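Local coordinates for protein 5-Carboxyvanillate Decarboxylase (PDB 4QRN) that probably catalyses the metal-dependent removal of a carboxylate group from 5-carboxyvanillate, as a manganese-binding member of the amidohydrolase family, at residues A[243-252]-A[290-301]. Residues are numbered along the deposited sequence; the frame is centred on the assembly and turned at random.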
loop_
_atom_site.group_PDB
_atom_site.type_symbol
_atom_site.label_atom_id
_atom_site.label_comp_id
_atom_site.label_asym_id
_atom_site.label_seq_id
_atom_site.Cartn_x
_atom_site.Cartn_y
_atom_site.Cartn_z
ATOM N N LEU A 243 4.417 -4.940 8.862
ATOM C CA LEU A 243 4.824 -3.710 9.524
ATOM C C LEU A 243 4.554 -3.768 11.028
ATOM O O LEU A 243 5.378 -3.338 11.835
ATOM C CB LEU A 243 4.129 -2.518 8.880
ATOM C CG LEU A 243 4.533 -1.142 9.403
ATOM C CD1 LEU A 243 6.040 -0.891 9.293
ATOM C CD2 LEU A 243 3.767 -0.049 8.650
ATOM N N ARG A 244 3.398 -4.303 11.439
ATOM C CA ARG A 244 3.027 -4.490 12.856
ATOM C C ARG A 244 4.061 -5.341 13.576
ATOM O O ARG A 244 4.430 -5.087 14.713
ATOM C CB ARG A 244 1.657 -5.200 12.978
ATOM C CG ARG A 244 0.469 -4.256 12.791
ATOM C CD ARG A 244 -0.918 -4.890 12.945
ATOM N NE ARG A 244 -1.135 -5.491 14.256
ATOM C CZ ARG A 244 -2.282 -5.463 14.937
ATOM N NH1 ARG A 244 -2.359 -6.101 16.088
ATOM N NH2 ARG A 244 -3.346 -4.799 14.494
ATOM N N LEU A 245 4.494 -6.404 12.904
ATOM C CA LEU A 245 5.492 -7.275 13.503
ATOM C C LEU A 245 6.848 -6.585 13.639
ATOM O O LEU A 245 7.518 -6.710 14.674
ATOM C CB LEU A 245 5.623 -8.550 12.688
ATOM C CG LEU A 245 4.520 -9.563 12.960
ATOM C CD1 LEU A 245 4.469 -10.620 11.856
ATOM C CD2 LEU A 245 4.734 -10.237 14.322
ATOM N N ILE A 246 7.260 -5.843 12.611
ATOM C CA ILE A 246 8.523 -5.120 12.718
ATOM C C ILE A 246 8.441 -4.135 13.882
ATOM O O ILE A 246 9.345 -4.072 14.729
ATOM C CB ILE A 246 8.854 -4.400 11.398
ATOM C CG1 ILE A 246 9.149 -5.417 10.279
ATOM C CG2 ILE A 246 10.014 -3.430 11.607
ATOM C CD1 ILE A 246 9.195 -4.803 8.907
ATOM N N THR A 247 7.357 -3.373 13.964
ATOM C CA THR A 247 7.290 -2.292 14.930
ATOM C C THR A 247 6.992 -2.750 16.353
ATOM O O THR A 247 7.249 -1.992 17.287
ATOM C CB THR A 247 6.347 -1.168 14.482
ATOM O OG1 THR A 247 5.020 -1.683 14.305
ATOM C CG2 THR A 247 6.854 -0.533 13.181
ATOM N N ILE A 248 6.500 -3.980 16.540
ATOM C CA ILE A 248 6.406 -4.540 17.890
ATOM C C ILE A 248 7.759 -5.055 18.365
ATOM O O ILE A 248 7.921 -5.416 19.527
ATOM C CB ILE A 248 5.315 -5.653 17.990
ATOM C CG1 ILE A 248 4.753 -5.768 19.415
ATOM C CG2 ILE A 248 5.825 -7.012 17.508
ATOM C CD1 ILE A 248 3.991 -4.535 19.862
ATOM N N GLY A 249 8.741 -5.107 17.473
ATOM C CA GLY A 249 10.079 -5.551 17.836
ATOM C C GLY A 249 10.320 -7.035 17.686
ATOM O O GLY A 249 11.209 -7.566 18.348
ATOM N N ILE A 250 9.606 -7.706 16.783
ATOM C CA ILE A 250 9.739 -9.148 16.689
ATOM C C ILE A 250 11.181 -9.566 16.394
ATOM O O ILE A 250 11.610 -10.625 16.862
ATOM C CB ILE A 250 8.742 -9.759 15.657
ATOM C CG1 ILE A 250 8.538 -11.254 15.889
ATOM C CG2 ILE A 250 9.211 -9.536 14.226
ATOM C CD1 ILE A 250 7.793 -11.564 17.149
ATOM N N PHE A 251 11.908 -8.761 15.620
ATOM C CA PHE A 251 13.264 -9.147 15.248
ATOM C C PHE A 251 14.303 -8.740 16.281
ATOM O O PHE A 251 15.456 -9.170 16.180
ATOM C CB PHE A 251 13.630 -8.582 13.886
ATOM C CG PHE A 251 12.753 -9.075 12.780
ATOM C CD1 PHE A 251 12.570 -10.439 12.563
ATOM C CD2 PHE A 251 12.086 -8.183 11.967
ATOM C CE1 PHE A 251 11.770 -10.900 11.508
ATOM C CE2 PHE A 251 11.285 -8.641 10.903
ATOM C CZ PHE A 251 11.113 -10.002 10.691
ATOM N N ASP A 252 13.916 -7.930 17.269
ATOM C CA ASP A 252 14.765 -7.758 18.439
ATOM C C ASP A 252 14.586 -8.939 19.394
ATOM O O ASP A 252 15.535 -9.403 20.016
ATOM C CB ASP A 252 14.432 -6.433 19.150
ATOM C CG ASP A 252 14.847 -5.203 18.355
ATOM O OD1 ASP A 252 15.590 -5.352 17.355
ATOM O OD2 ASP A 252 14.444 -4.086 18.749
ATOM N N ARG A 290 2.160 1.624 22.352
ATOM C CA ARG A 290 2.492 0.368 21.730
ATOM C C ARG A 290 3.806 0.451 20.940
ATOM O O ARG A 290 4.540 -0.533 20.849
ATOM C CB ARG A 290 1.314 -0.041 20.853
ATOM C CG ARG A 290 1.506 -1.319 20.122
ATOM C CD ARG A 290 1.833 -1.043 18.707
ATOM N NE ARG A 290 1.878 -2.282 17.952
ATOM C CZ ARG A 290 2.681 -2.480 16.928
ATOM N NH1 ARG A 290 3.523 -1.508 16.564
ATOM N NH2 ARG A 290 2.624 -3.642 16.298
ATOM N N MET A 291 4.105 1.639 20.413
ATOM C CA MET A 291 5.234 1.866 19.514
ATOM C C MET A 291 6.456 2.380 20.248
ATOM O O MET A 291 6.562 3.583 20.498
ATOM C CB MET A 291 4.834 2.919 18.474
ATOM C CG MET A 291 5.580 2.814 17.218
ATOM S SD MET A 291 5.030 1.327 16.493
ATOM C CE MET A 291 3.980 1.912 15.162
ATOM N N LYS A 292 7.380 1.484 20.568
ATOM C CA LYS A 292 8.539 1.846 21.376
ATOM C C LYS A 292 9.852 1.674 20.621
ATOM O O LYS A 292 9.872 1.126 19.527
ATOM C CB LYS A 292 8.504 1.021 22.653
ATOM C CG LYS A 292 7.259 1.342 23.461
ATOM C CD LYS A 292 7.420 1.088 24.946
ATOM C CE LYS A 292 6.242 1.665 25.733
ATOM N NZ LYS A 292 5.967 3.104 25.406
ATOM N N PRO A 293 10.962 2.177 21.186
ATOM C CA PRO A 293 12.228 2.129 20.443
ATOM C C PRO A 293 12.653 0.721 20.023
ATOM O O PRO A 293 12.500 -0.258 20.752
ATOM C CB PRO A 293 13.224 2.755 21.411
ATOM C CG PRO A 293 12.380 3.693 22.217
ATOM C CD PRO A 293 11.080 2.990 22.409
ATOM N N LEU A 294 13.176 0.653 18.810
ATOM C CA LEU A 294 13.696 -0.573 18.226
ATOM C C LEU A 294 15.200 -0.478 18.115
ATOM O O LEU A 294 15.760 0.614 18.065
ATOM C CB LEU A 294 13.114 -0.763 16.824
ATOM C CG LEU A 294 11.590 -0.815 16.728
ATOM C CD1 LEU A 294 11.138 -0.933 15.278
ATOM C CD2 LEU A 294 11.031 -1.961 17.544
ATOM N N LYS A 295 15.858 -1.626 18.062
ATOM C CA LYS A 295 17.319 -1.630 17.980
ATOM C C LYS A 295 17.838 -1.266 16.596
ATOM O O LYS A 295 18.955 -0.773 16.486
ATOM C CB LYS A 295 17.903 -2.972 18.407
ATOM C CG LYS A 295 17.701 -3.294 19.876
ATOM C CD LYS A 295 18.323 -4.637 20.228
ATOM C CE LYS A 295 18.093 -4.963 21.687
ATOM N NZ LYS A 295 18.483 -6.358 22.023
ATOM N N LYS A 296 17.035 -1.504 15.562
ATOM C CA LYS A 296 17.411 -1.145 14.187
ATOM C C LYS A 296 16.330 -0.254 13.598
ATOM O O LYS A 296 15.220 -0.152 14.133
ATOM C CB LYS A 296 17.570 -2.374 13.273
ATOM C CG LYS A 296 18.543 -3.401 13.795
ATOM C CD LYS A 296 18.769 -4.528 12.790
ATOM C CE LYS A 296 19.888 -5.445 13.255
ATOM N NZ LYS A 296 20.230 -6.414 12.209
ATOM N N THR A 297 16.660 0.400 12.498
ATOM C CA THR A 297 15.656 1.040 11.658
ATOM C C THR A 297 14.859 -0.019 10.908
ATOM O O THR A 297 15.265 -1.183 10.802
ATOM C CB THR A 297 16.319 1.968 10.634
ATOM O OG1 THR A 297 17.175 1.172 9.806
ATOM C CG2 THR A 297 17.133 3.065 11.326
ATOM N N ILE A 298 13.724 0.402 10.363
ATOM C CA ILE A 298 12.941 -0.497 9.522
ATOM C C ILE A 298 13.788 -0.945 8.329
ATOM O O ILE A 298 13.766 -2.123 7.955
ATOM C CB ILE A 298 11.602 0.161 9.104
ATOM C CG1 ILE A 298 10.751 0.369 10.375
ATOM C CG2 ILE A 298 10.869 -0.724 8.095
ATOM C CD1 ILE A 298 9.486 1.174 10.149
ATOM N N GLU A 299 14.568 -0.034 7.750
ATOM C CA GLU A 299 15.500 -0.402 6.700
ATOM C C GLU A 299 16.455 -1.517 7.163
ATOM O O GLU A 299 16.694 -2.497 6.426
ATOM C CB GLU A 299 16.273 0.834 6.260
ATOM C CG GLU A 299 17.321 0.515 5.220
ATOM C CD GLU A 299 17.974 1.745 4.692
ATOM O OE1 GLU A 299 17.973 2.776 5.398
ATOM O OE2 GLU A 299 18.479 1.688 3.564
ATOM N N GLY A 300 16.991 -1.369 8.374
ATOM C CA GLY A 300 17.852 -2.396 8.919
ATOM C C GLY A 300 17.184 -3.756 8.996
ATOM O O GLY A 300 17.806 -4.768 8.645
ATOM N N TYR A 301 15.939 -3.799 9.448
ATOM C CA TYR A 301 15.244 -5.083 9.514
ATOM C C TYR A 301 14.984 -5.637 8.124
ATOM O O TYR A 301 15.020 -6.850 7.949
ATOM C CB TYR A 301 13.918 -4.985 10.293
ATOM C CG TYR A 301 14.133 -4.631 11.746
ATOM C CD1 TYR A 301 14.849 -5.482 12.593
ATOM C CD2 TYR A 301 13.660 -3.436 12.265
ATOM C CE1 TYR A 301 15.066 -5.148 13.920
ATOM C CE2 TYR A 301 13.879 -3.088 13.574
ATOM C CZ TYR A 301 14.585 -3.940 14.397
ATOM O OH TYR A 301 14.810 -3.535 15.691
HETATM O O HOH W 1 8.214 0.645 17.481
HETATM O O HOH W 2 7.332 -1.436 20.055
HETATM O O HOH W 3 18.062 -8.196 20.042
#
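The guanidinium of Arg290, in one of its two conformers, has Ile248 CD1 over one face, offset toward the rim, while Thr247 OG1 and the carbonyl O of Arg244 sit at its edge. The Tyr301 ring meets Asp252 OD1 at its edge and carries Lys296 CB on one face; Phe251 CB and Ile246 CG2 approach it obliquely, Ile246 CG2 3.7 Å from Tyr301 CD2. Ile250 CG2 covers the centre of one face of the Phe251 ring, whose plane is turned 33° from that of Tyr301, neither a stack nor an edge-to-face pair.

The guanidinium illustrates how a side chain from an irregular stretch can bond to the last turn of a helix. Arg290 NH1 gives Thr247 OG1 a nearly straight bond of 2.7 Å (170°). Arg290 NH2 reaches Arg244 O at 2.8 Å, from the opposite face of the carbonyl plane to Ile248 N, so that oxygen receives two donors. With chi1 at 60°, Thr247 OG1 lies between its own backbone N and carbonyl carbon, from where it also donates back to Leu243 O.

At the other end, the Asp252 carboxylate divides its oxygens: OD1 accepts from Tyr301 OH at 2.6 Å, OD2 from Lys295 N at 2.9 Å, both on the syn side but out of the carboxylate plane, the phenol more so. Tyr301 OH in turn accepts from Lys296 N (3.0 Å), linking carboxylate and loop backbone. A phenylalanine here would probably leave Asp252 OD1 and Lys296 N without the hydroxyl that joins them.

Between the two polar ends, Leu294 CD2 rests 3.7 Å from Gly249 CA; Ile298 CG1 lies against Ile246 CG2 and Ile298 CD1 against Leu243 CD1. Arg244's own guanidinium turns elsewhere, to Asp189 and to Glu224 of the second subunit. Away from the metal site, the arrangement joins Gly249, at the Schellman motif ending helix 233-248 and the N-cap position of helix 250-253, to the loop leading into helix 298-304, on the periphery of the amidohydrolase (beta/alpha)8 barrel.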